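Local structure of geobacter metallireducens SMUG1 (Geobacter metallireducens, 5H9I) at residues 28-33 / 143-148; 50-55 / 180-185. The protein is a bacterial SMUG1 of the uracil DNA glycosylase superfamily, a compact single-chain protein that holds xanthine in a pocket. One frame throughout, in Å; residues are numbered along the deposited sequence.

Contact 1 (28-33 / 143-148)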
loop_
_atom_site.group_PDB
_atom_site.type_symbol
_atom_site.label_atom_id
_atom_site.label_comp_id
_atom_site.label_asym_id
_atom_site.label_seq_id
_atom_site.Cartn_x
_atom_site.Cartn_y
_atom_site.Cartn_z
ATOM N N ALA A 28 8.161 1.942 19.274
ATOM C CA ALA A 28 8.380 0.756 20.074
ATOM C C ALA A 28 8.141 -0.531 19.350
ATOM O O ALA A 28 8.642 -1.563 19.771
ATOM C CB ALA A 28 7.525 0.777 21.321
ATOM N N HIS A 29 7.275 -0.532 18.297
ATOM C CA HIS A 29 6.917 -1.769 17.641
ATOM C C HIS A 29 6.897 -1.480 16.113
ATOM O O HIS A 29 6.449 -0.417 15.703
ATOM C CB HIS A 29 5.514 -2.214 17.944
ATOM C CG HIS A 29 5.298 -2.398 19.388
ATOM N ND1 HIS A 29 5.520 -3.618 19.978
ATOM C CD2 HIS A 29 4.914 -1.549 20.377
ATOM C CE1 HIS A 29 5.290 -3.523 21.278
ATOM N NE2 HIS A 29 4.965 -2.279 21.551
ATOM N N VAL A 30 7.352 -2.460 15.380
ATOM C CA VAL A 30 7.348 -2.384 13.912
ATOM C C VAL A 30 6.737 -3.666 13.401
ATOM O O VAL A 30 7.247 -4.743 13.675
ATOM C CB VAL A 30 8.764 -2.189 13.356
ATOM C CG1 VAL A 30 8.777 -2.160 11.828
ATOM C CG2 VAL A 30 9.391 -0.909 13.871
ATOM N N TYR A 31 5.650 -3.564 12.624
ATOM C CA TYR A 31 5.019 -4.705 12.000
ATOM C C TYR A 31 5.378 -4.777 10.502
ATOM O O TYR A 31 5.267 -3.829 9.846
ATOM C CB TYR A 31 3.494 -4.598 12.057
ATOM C CG TYR A 31 2.756 -4.678 13.394
ATOM C CD1 TYR A 31 3.410 -4.670 14.596
ATOM C CD2 TYR A 31 1.410 -4.749 13.406
ATOM C CE1 TYR A 31 2.704 -4.737 15.776
ATOM C CE2 TYR A 31 0.690 -4.814 14.574
ATOM C CZ TYR A 31 1.352 -4.820 15.753
ATOM O OH TYR A 31 0.641 -4.883 16.905
ATOM N N ASN A 32 5.740 -5.944 10.021
ATOM C CA ASN A 32 6.061 -6.160 8.591
ATOM C C ASN A 32 5.211 -7.295 7.984
ATOM O O ASN A 32 5.544 -8.486 8.021
ATOM C CB ASN A 32 7.512 -6.449 8.412
ATOM C CG ASN A 32 7.904 -6.466 6.971
ATOM O OD1 ASN A 32 7.034 -6.320 6.095
ATOM N ND2 ASN A 32 9.226 -6.484 6.759
ATOM N N PRO A 33 4.031 -6.932 7.425
ATOM C CA PRO A 33 3.090 -7.883 6.858
ATOM C C PRO A 33 3.741 -8.657 5.670
ATOM O O PRO A 33 3.200 -9.699 5.287
ATOM C CB PRO A 33 1.852 -7.075 6.479
ATOM C CG PRO A 33 2.271 -5.728 6.712
ATOM C CD PRO A 33 3.476 -5.562 7.490
ATOM N N LEU A 143 5.628 -1.200 6.229
ATOM C CA LEU A 143 5.711 -1.350 7.700
ATOM C C LEU A 143 4.688 -0.523 8.386
ATOM O O LEU A 143 4.397 0.614 7.929
ATOM C CB LEU A 143 7.075 -0.862 8.075
ATOM C CG LEU A 143 8.267 -1.602 7.557
ATOM C CD1 LEU A 143 9.554 -0.921 8.039
ATOM C CD2 LEU A 143 8.251 -3.083 7.815
ATOM N N LEU A 144 4.189 -1.003 9.537
ATOM C CA LEU A 144 3.349 -0.234 10.459
ATOM C C LEU A 144 4.205 0.067 11.744
ATOM O O LEU A 144 4.897 -0.820 12.162
ATOM C CB LEU A 144 2.149 -1.049 10.838
ATOM C CG LEU A 144 1.104 -0.378 11.670
ATOM C CD1 LEU A 144 0.099 0.341 10.802
ATOM C CD2 LEU A 144 0.352 -1.298 12.593
ATOM N N PHE A 145 4.236 1.326 12.174
ATOM C CA PHE A 145 5.024 1.785 13.290
ATOM C C PHE A 145 4.074 2.152 14.434
ATOM O O PHE A 145 3.111 2.924 14.246
ATOM C CB PHE A 145 5.858 2.999 12.840
ATOM C CG PHE A 145 6.758 2.729 11.709
ATOM C CD1 PHE A 145 8.011 2.188 11.897
ATOM C CD2 PHE A 145 6.374 3.135 10.453
ATOM C CE1 PHE A 145 8.866 1.970 10.832
ATOM C CE2 PHE A 145 7.218 2.891 9.363
ATOM C CZ PHE A 145 8.442 2.357 9.568
ATOM N N LEU A 146 4.381 1.663 15.640
ATOM C CA LEU A 146 3.582 2.019 16.823
ATOM C C LEU A 146 4.457 2.519 17.981
ATOM O O LEU A 146 5.567 2.070 18.123
ATOM C CB LEU A 146 2.813 0.784 17.310
ATOM C CG LEU A 146 1.966 -0.022 16.329
ATOM C CD1 LEU A 146 1.475 -1.341 16.950
ATOM C CD2 LEU A 146 0.811 0.777 15.779
ATOM N N THR A 147 3.849 3.415 18.771
ATOM C CA THR A 147 4.453 3.801 20.039
ATOM C C THR A 147 4.323 2.674 21.020
ATOM O O THR A 147 3.552 1.709 20.834
ATOM C CB THR A 147 3.711 4.996 20.619
ATOM O OG1 THR A 147 2.377 4.612 21.003
ATOM C CG2 THR A 147 3.668 6.157 19.594
ATOM N N ALA A 148 5.014 2.841 22.142
ATOM C CA ALA A 148 4.876 1.844 23.216
ATOM C C ALA A 148 3.441 1.715 23.719
ATOM O O ALA A 148 3.056 0.668 24.221
ATOM C CB ALA A 148 5.823 2.260 24.396
HETATM O O HOH W 1 4.649 -1.509 24.203
#
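The imidazole of His29 meets segment 143-148 with its edge: Thr147 O lies in the ring plane, 3.6 Å from His29 CD2, and a water bridges ring and backbone from the same plane, 2.8 Å from His29 NE2 and donating to Ala148 O. The ring of His97 meets this imidazole with the planes at about 90°. The phenol of Tyr31 runs alongside Leu144, Tyr31 CD2 3.7 Å from Leu144 CD2, while Leu146 CD1 comes obliquely to the hydroxyl end, near CE1, CZ and OH, 3.6 Å from Tyr31 OH; that hydroxyl is hydrogen-bonded to Lys100 O and His97 N. Tyr31 lies on the same face of the sheet as His29, Leu144 and Leu146; chi1 of -67° sets its CG beside the backbone N, anti to the carbonyl carbon.

Strands 29-31 and 144-146 run antiparallel (163°) as the first two strands of a small three-stranded sheet completed by 152-153. His29-Leu146 and Tyr31-Leu144 are hydrogen-bonded pairs flanking the non-hydrogen-bonded pair Val30-Phe145. A classic beta bulge interrupts the pattern, since Ala28 N (2.8 Å) and His29 N (3.1 Å) both donate to Leu146 O. On the reverse face Val30 CG2 packs 3.9 Å from Phe145 CD1, and the Phe145 ring meets Phe23 edge-to-face. Beyond the strand, Leu143 CD2 touches Asn32 CB at 3.5 Å, while Asn32 OD1 caps Leu34 N.

Contact 2 (50-55 / 180-185)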
loop_
_atom_site.group_PDB
_atom_site.type_symbol
_atom_site.label_atom_id
_atom_site.label_comp_id
_atom_site.label_asym_id
_atom_site.label_seq_id
_atom_site.Cartn_x
_atom_site.Cartn_y
_atom_site.Cartn_z
ATOM N N SER A 50 0.397 -8.925 -12.624
ATOM C CA SER A 50 1.162 -9.186 -13.807
ATOM C C SER A 50 1.380 -7.910 -14.628
ATOM O O SER A 50 0.476 -7.130 -14.878
ATOM C CB SER A 50 0.372 -10.168 -14.673
ATOM O OG SER A 50 0.356 -11.347 -14.022
ATOM N N PRO A 51 2.623 -7.678 -15.170
ATOM C CA PRO A 51 2.865 -6.607 -16.040
ATOM C C PRO A 51 2.357 -6.787 -17.427
ATOM O O PRO A 51 2.163 -7.971 -17.821
ATOM C CB PRO A 51 4.373 -6.512 -16.046
ATOM C CG PRO A 51 4.842 -7.914 -15.823
ATOM C CD PRO A 51 3.833 -8.432 -14.857
ATOM N N PRO A 52 2.178 -5.707 -18.146
ATOM C CA PRO A 52 2.377 -4.305 -17.838
ATOM C C PRO A 52 1.071 -3.781 -17.262
ATOM O O PRO A 52 0.004 -4.327 -17.531
ATOM C CB PRO A 52 2.731 -3.661 -19.158
ATOM C CG PRO A 52 1.927 -4.494 -20.089
ATOM C CD PRO A 52 1.878 -5.873 -19.597
ATOM N N LYS A 53 1.194 -2.659 -16.569
ATOM C CA LYS A 53 0.019 -1.854 -16.151
ATOM C C LYS A 53 0.136 -0.482 -16.770
ATOM O O LYS A 53 1.207 -0.026 -17.079
ATOM C CB LYS A 53 0.013 -1.678 -14.604
ATOM C CG LYS A 53 0.081 -2.975 -13.842
ATOM C CD LYS A 53 -1.003 -3.945 -14.123
ATOM C CE LYS A 53 -1.070 -5.023 -13.087
ATOM N NZ LYS A 53 -1.792 -6.260 -13.475
ATOM N N GLU A 54 -1.000 0.169 -16.970
ATOM C CA GLU A 54 -0.978 1.552 -17.405
ATOM C C GLU A 54 -0.836 2.541 -16.259
ATOM O O GLU A 54 -0.212 3.649 -16.392
ATOM C CB GLU A 54 -2.241 1.868 -18.193
ATOM C CG GLU A 54 -2.352 1.104 -19.486
ATOM C CD GLU A 54 -3.619 1.515 -20.271
ATOM O OE1 GLU A 54 -3.844 0.766 -21.270
ATOM O OE2 GLU A 54 -4.371 2.508 -19.871
ATOM N N VAL A 55 -1.368 2.214 -15.080
ATOM C CA VAL A 55 -1.460 3.112 -13.956
ATOM C C VAL A 55 -1.164 2.376 -12.692
ATOM O O VAL A 55 -1.755 1.316 -12.455
ATOM C CB VAL A 55 -2.826 3.767 -13.837
ATOM C CG1 VAL A 55 -3.003 4.665 -12.650
ATOM C CG2 VAL A 55 -3.222 4.484 -15.164
ATOM N N LEU A 180 9.341 -2.667 -13.645
ATOM C CA LEU A 180 8.662 -3.928 -14.065
ATOM C C LEU A 180 7.304 -3.715 -14.721
ATOM O O LEU A 180 6.964 -4.325 -15.755
ATOM C CB LEU A 180 8.504 -4.731 -12.849
ATOM C CG LEU A 180 7.738 -6.120 -13.017
ATOM C CD1 LEU A 180 8.629 -7.062 -13.775
ATOM C CD2 LEU A 180 7.286 -6.668 -11.713
ATOM N N LEU A 181 6.441 -2.872 -14.100
ATOM C CA LEU A 181 5.058 -2.744 -14.541
ATOM C C LEU A 181 4.900 -1.808 -15.681
ATOM O O LEU A 181 3.930 -1.851 -16.399
ATOM C CB LEU A 181 4.154 -2.324 -13.349
ATOM C CG LEU A 181 4.158 -3.296 -12.187
ATOM C CD1 LEU A 181 3.182 -2.694 -11.188
ATOM C CD2 LEU A 181 3.704 -4.709 -12.493
ATOM N N ARG A 182 5.841 -0.893 -15.821
ATOM C CA ARG A 182 5.836 0.063 -16.915
ATOM C C ARG A 182 4.608 0.978 -17.028
ATOM O O ARG A 182 4.130 1.192 -18.082
ATOM C CB ARG A 182 6.100 -0.649 -18.248
ATOM C CG ARG A 182 7.376 -1.494 -18.229
ATOM C CD ARG A 182 7.749 -2.055 -19.603
ATOM N NE ARG A 182 6.861 -3.111 -20.057
ATOM C CZ ARG A 182 6.924 -4.396 -19.675
ATOM N NH1 ARG A 182 7.842 -4.803 -18.808
ATOM N NH2 ARG A 182 6.066 -5.274 -20.141
ATOM N N PRO A 183 4.149 1.558 -15.927
ATOM C CA PRO A 183 2.997 2.390 -16.066
ATOM C C PRO A 183 3.306 3.727 -16.761
ATOM O O PRO A 183 4.466 4.160 -16.693
ATOM C CB PRO A 183 2.629 2.705 -14.585
ATOM C CG PRO A 183 3.972 2.590 -13.885
ATOM C CD PRO A 183 4.729 1.486 -14.562
ATOM N N ARG A 184 2.298 4.333 -17.346
ATOM C CA ARG A 184 2.343 5.674 -17.862
ATOM C C ARG A 184 2.167 6.719 -16.737
ATOM O O ARG A 184 2.709 7.738 -16.841
ATOM C CB ARG A 184 1.250 5.782 -18.941
ATOM C CG ARG A 184 0.982 7.108 -19.603
ATOM C CD ARG A 184 -0.217 7.056 -20.570
ATOM N NE ARG A 184 -1.539 6.846 -19.956
ATOM C CZ ARG A 184 -2.315 7.782 -19.417
ATOM N NH1 ARG A 184 -1.941 9.057 -19.363
ATOM N NH2 ARG A 184 -3.462 7.438 -18.916
ATOM N N VAL A 185 1.391 6.405 -15.696
ATOM C CA VAL A 185 1.052 7.330 -14.657
ATOM C C VAL A 185 1.136 6.621 -13.292
ATOM O O VAL A 185 0.695 5.461 -13.232
ATOM C CB VAL A 185 -0.375 7.884 -14.835
ATOM C CG1 VAL A 185 -0.671 8.980 -13.883
ATOM C CG2 VAL A 185 -0.610 8.345 -16.246
#
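Pro51 meets the end of helix 160-181 where two chain segments converge on neighbouring strands of the parallel sheet of this UDG-like fold: segment 50-55 leads into strand 55-59, and segment 180-185 leads into strand 185-189. Pro51 CB points toward the helix end, 3.4 Å from Leu180 O, and also packs against Leu181 CD2. The peptide before Pro52 is cis, and Pro52 CA comes close enough to Leu181 O for a CA-H...O contact; Pro52 CB sits oblique to the Arg182 guanidinium, 3.8 Å from Arg182 NH2.

At Lys53 the backbone N donates to Leu181 O at 2.9 Å, with an N-H...O angle of 163°. The Lys53 side chain lies beside that of Leu181, Lys53 CG 4.1 Å from Leu181 CD1, then bends at chi2 (-58°, which places CD). Three carbonyls hold the Lys53 amino group: Lys53 NZ donates to Ser50 O at 2.8 Å, and also to Phe48 O and Phe132 O, so a largely buried amine, probably charged, is met by main-chain oxygens.

Glu54 turns its CB away from 180-185, but Glu54 O accepts two backbone donors, Arg184 N at 2.8 Å and Val185 N at 3.3 Å. Pro183 CB also touches this oxygen. Val55 pairs in parallel with Val185 and, on its other flank, has backbone hydrogen bonds with Arg134 and Phe136. Val55 CG1, anti to its backbone N, lies 3.8 Å from Val185 O, and Val55 CA makes a CA-H...O contact with that same oxygen.

How the contacts relate
The two contacts lie on opposite sides of the chain's centre, about 30 Å between centres and about 18 Å between nearest atoms, and they do not touch. Their segments alternate along the chain, in the order 28-33, 50-55, 143-148, 180-185. Each belongs to a different sheet: contact 1 joins two strands of the small antiparallel sheet, contact 2 the starts of the two central strands of the parallel four-stranded sheet. Helix 160-181 spans the gap, because its Leu166 packs on Leu143 and Phe145 of contact 1 while its last residues form part of contact 2. Both contacts therefore bring together segments more than a hundred residues apart in the chain, and the side chain of Leu144 is about 8 Å from the bound xanthine.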